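PDB 5LVA: NAD(P)H-FMN oxidoreductase from Bacillus subtilis, which binds FMN in a flavodoxin-like fold and probably transfers electrons from NAD(P)H to the flavin. Local coordinates for residues A[62-67]-A[101-106]. Residues are numbered along the deposited sequence; the frame is centred on the assembly and turned at random.
With FMN (flavin mononucleotide), chain C.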
loop_
_atom_site.group_PDB
_atom_site.type_symbol
_atom_site.label_atom_id
_atom_site.label_comp_id
_atom_site.label_asym_id
_atom_site.label_seq_id
_atom_site.Cartn_x
_atom_site.Cartn_y
_atom_site.Cartn_z
ATOM N N PHE A 62 2.006 -0.380 -1.335
ATOM C CA PHE A 62 0.595 -0.136 -1.583
ATOM C C PHE A 62 -0.004 0.594 -0.392
ATOM O O PHE A 62 -0.091 0.041 0.700
ATOM C CB PHE A 62 -0.142 -1.445 -1.852
ATOM C CG PHE A 62 0.382 -2.201 -3.040
ATOM C CD1 PHE A 62 1.455 -3.070 -2.913
ATOM C CD2 PHE A 62 -0.189 -2.035 -4.286
ATOM C CE1 PHE A 62 1.941 -3.762 -4.011
ATOM C CE2 PHE A 62 0.293 -2.714 -5.388
ATOM C CZ PHE A 62 1.355 -3.587 -5.248
ATOM N N GLN A 63 -0.383 1.854 -0.599
ATOM C CA GLN A 63 -0.925 2.683 0.465
ATOM C C GLN A 63 -2.404 2.915 0.249
ATOM O O GLN A 63 -2.807 3.379 -0.804
ATOM C CB GLN A 63 -0.188 4.013 0.542
ATOM C CG GLN A 63 -0.627 4.887 1.697
ATOM C CD GLN A 63 0.046 6.248 1.721
ATOM O OE1 GLN A 63 1.155 6.426 1.233
ATOM N NE2 GLN A 63 -0.627 7.214 2.311
ATOM N N PHE A 64 -3.216 2.594 1.247
ATOM C CA PHE A 64 -4.653 2.749 1.114
ATOM C C PHE A 64 -5.322 2.776 2.463
ATOM O O PHE A 64 -4.726 2.383 3.446
ATOM C CB PHE A 64 -5.241 1.624 0.250
ATOM C CG PHE A 64 -4.901 0.222 0.716
ATOM C CD1 PHE A 64 -3.763 -0.418 0.259
ATOM C CD2 PHE A 64 -5.745 -0.464 1.579
ATOM C CE1 PHE A 64 -3.471 -1.686 0.663
ATOM C CE2 PHE A 64 -5.454 -1.731 1.983
ATOM C CZ PHE A 64 -4.316 -2.347 1.531
ATOM N N PRO A 65 -6.553 3.290 2.528
ATOM C CA PRO A 65 -7.309 3.113 3.762
ATOM C C PRO A 65 -7.947 1.736 3.787
ATOM O O PRO A 65 -8.292 1.211 2.732
ATOM C CB PRO A 65 -8.371 4.206 3.683
ATOM C CG PRO A 65 -8.600 4.372 2.237
ATOM C CD PRO A 65 -7.242 4.206 1.601
ATOM N N LEU A 66 -8.093 1.164 4.974
ATOM C CA LEU A 66 -8.799 -0.086 5.136
ATOM C C LEU A 66 -10.283 0.127 4.943
ATOM O O LEU A 66 -10.937 0.768 5.760
ATOM C CB LEU A 66 -8.543 -0.682 6.519
ATOM C CG LEU A 66 -8.858 -2.160 6.704
ATOM C CD1 LEU A 66 -7.879 -2.972 5.891
ATOM C CD2 LEU A 66 -8.790 -2.526 8.159
ATOM N N TYR A 67 -10.796 -0.427 3.853
ATOM C CA TYR A 67 -12.208 -0.401 3.540
ATOM C C TYR A 67 -12.742 -1.812 3.578
ATOM O O TYR A 67 -12.289 -2.644 2.804
ATOM C CB TYR A 67 -12.461 0.186 2.153
ATOM C CG TYR A 67 -12.307 1.675 2.017
ATOM C CD1 TYR A 67 -12.110 2.496 3.125
ATOM C CD2 TYR A 67 -12.382 2.266 0.777
ATOM C CE1 TYR A 67 -11.984 3.857 2.983
ATOM C CE2 TYR A 67 -12.257 3.617 0.630
ATOM C CZ TYR A 67 -12.061 4.418 1.723
ATOM O OH TYR A 67 -11.939 5.788 1.518
ATOM N N PHE A 101 7.853 -5.841 -1.226
ATOM C CA PHE A 101 6.418 -5.643 -1.325
ATOM C C PHE A 101 5.939 -5.271 0.063
ATOM O O PHE A 101 6.106 -6.038 0.986
ATOM C CB PHE A 101 5.766 -6.934 -1.832
ATOM C CG PHE A 101 4.260 -6.889 -1.992
ATOM C CD1 PHE A 101 3.417 -6.653 -0.916
ATOM C CD2 PHE A 101 3.683 -7.218 -3.215
ATOM C CE1 PHE A 101 2.049 -6.659 -1.081
ATOM C CE2 PHE A 101 2.307 -7.242 -3.380
ATOM C CZ PHE A 101 1.497 -6.955 -2.319
ATOM N N MET A 102 5.354 -4.098 0.235
ATOM C CA MET A 102 4.791 -3.803 1.535
ATOM C C MET A 102 3.467 -3.044 1.440
ATOM O O MET A 102 3.137 -2.447 0.424
ATOM C CB MET A 102 5.809 -3.056 2.398
ATOM C CG MET A 102 5.799 -1.559 2.349
ATOM S SD MET A 102 6.555 -0.864 3.849
ATOM C CE MET A 102 5.247 -1.250 4.971
ATOM N N VAL A 103 2.695 -3.136 2.510
ATOM C CA VAL A 103 1.393 -2.509 2.591
ATOM C C VAL A 103 1.439 -1.428 3.647
ATOM O O VAL A 103 1.976 -1.641 4.710
ATOM C CB VAL A 103 0.280 -3.548 2.936
ATOM C CG1 VAL A 103 -1.042 -2.854 3.274
ATOM C CG2 VAL A 103 0.098 -4.510 1.797
ATOM N N ALA A 104 0.882 -0.266 3.345
ATOM C CA ALA A 104 0.714 0.778 4.352
ATOM C C ALA A 104 -0.760 1.101 4.445
ATOM O O ALA A 104 -1.333 1.634 3.520
ATOM C CB ALA A 104 1.527 2.018 4.006
ATOM N N VAL A 105 -1.380 0.771 5.562
ATOM C CA VAL A 105 -2.824 0.814 5.629
ATOM C C VAL A 105 -3.275 1.530 6.890
ATOM O O VAL A 105 -2.677 1.406 7.951
ATOM C CB VAL A 105 -3.422 -0.621 5.558
ATOM C CG1 VAL A 105 -2.911 -1.489 6.700
ATOM C CG2 VAL A 105 -4.929 -0.592 5.554
ATOM N N SER A 106 -4.312 2.332 6.751
ATOM C CA SER A 106 -4.864 3.032 7.882
ATOM C C SER A 106 -6.228 2.438 8.222
ATOM O O SER A 106 -6.983 2.065 7.333
ATOM C CB SER A 106 -4.969 4.523 7.577
ATOM O OG SER A 106 -5.783 4.731 6.445
HETATM N N1 FMN C . -11.932 1.061 9.348
HETATM C C2 FMN C . -11.602 -0.156 9.910
HETATM O O2 FMN C . -10.917 -0.205 10.926
HETATM N N3 FMN C . -12.024 -1.331 9.339
HETATM C C4 FMN C . -12.790 -1.314 8.209
HETATM O O4 FMN C . -13.139 -2.387 7.731
HETATM C C4A FMN C . -13.136 -0.087 7.634
HETATM N N5 FMN C . -13.901 -0.040 6.496
HETATM C C5A FMN C . -14.244 1.161 5.923
HETATM C C6 FMN C . -15.015 1.170 4.772
HETATM C C7 FMN C . -15.367 2.353 4.158
HETATM C C7M FMN C . -16.205 2.322 2.909
HETATM C C8 FMN C . -14.939 3.555 4.725
HETATM C C8M FMN C . -15.293 4.869 4.095
HETATM C C9 FMN C . -14.168 3.543 5.881
HETATM C C9A FMN C . -13.806 2.349 6.482
HETATM N N10 FMN C . -13.039 2.321 7.640
HETATM C C10 FMN C . -12.702 1.101 8.207
HETATM C "C1'" FMN C . -12.519 3.597 8.242
HETATM C "C2'" FMN C . -11.236 3.885 7.423
HETATM O "O2'" FMN C . -10.297 2.820 7.535
HETATM C "C3'" FMN C . -10.575 5.255 7.652
HETATM O "O3'" FMN C . -11.516 6.197 7.199
HETATM C "C4'" FMN C . -9.257 5.375 6.863
HETATM O "O4'" FMN C . -8.423 4.324 7.238
HETATM C "C5'" FMN C . -8.377 6.608 7.023
HETATM O "O5'" FMN C . -8.932 7.683 6.314
HETATM P P FMN C . -8.184 8.763 5.381
HETATM O O1P FMN C . -9.105 8.855 4.220
HETATM O O2P FMN C . -8.068 10.038 6.143
HETATM O O3P FMN C . -6.844 8.406 4.843
#
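Phe62 to Pro65 pair in parallel with Val103 to Ser106 as neighbouring strands of the central sheet, their axes approaching to 4.7 Å at 20°, and five backbone hydrogen bonds join them. These begin with Phe62 N to Met102 O (2.9 Å) and end with Leu66 N to Ser106 O (2.8 Å); the one from Ser106 N to Phe64 O is weak. On the face of Phe62, Phe64, Val103 and Val105, the Phe62 ring sets CE1 over the rim of one face of the Phe101 ring, 3.6 Å from Phe101 CE2, with the two planes turned 39° apart. Phe64 has CG between backbone N and carbonyl carbon (chi1 54°), and the far part of its ring reaches both valines obliquely: CZ meets Val103 CG1 at 3.7 Å, and CE2 meets Val105 CG2. That same Val105 methyl also touches Leu66 CB. The opposite face carries Gln63, extended away from Ala104, its amide held by Tyr166 and Asn18. The helix 73-82 links the two strands in a beta-alpha-beta crossover, and their C-terminal ends meet FMN. Leu66 O accepts a hydrogen bond from ribityl O2' (2.8 Å), and Ser106 OG shares one with O4' at 2.8 Å, while Pro65 CB packs on C4'. One face of the pair is thus apolar, while polar groups at its C-terminal side take up ribityl oxygens, consistent with a flavodoxin-like fold, in which FMN sits at that end of the parallel sheet.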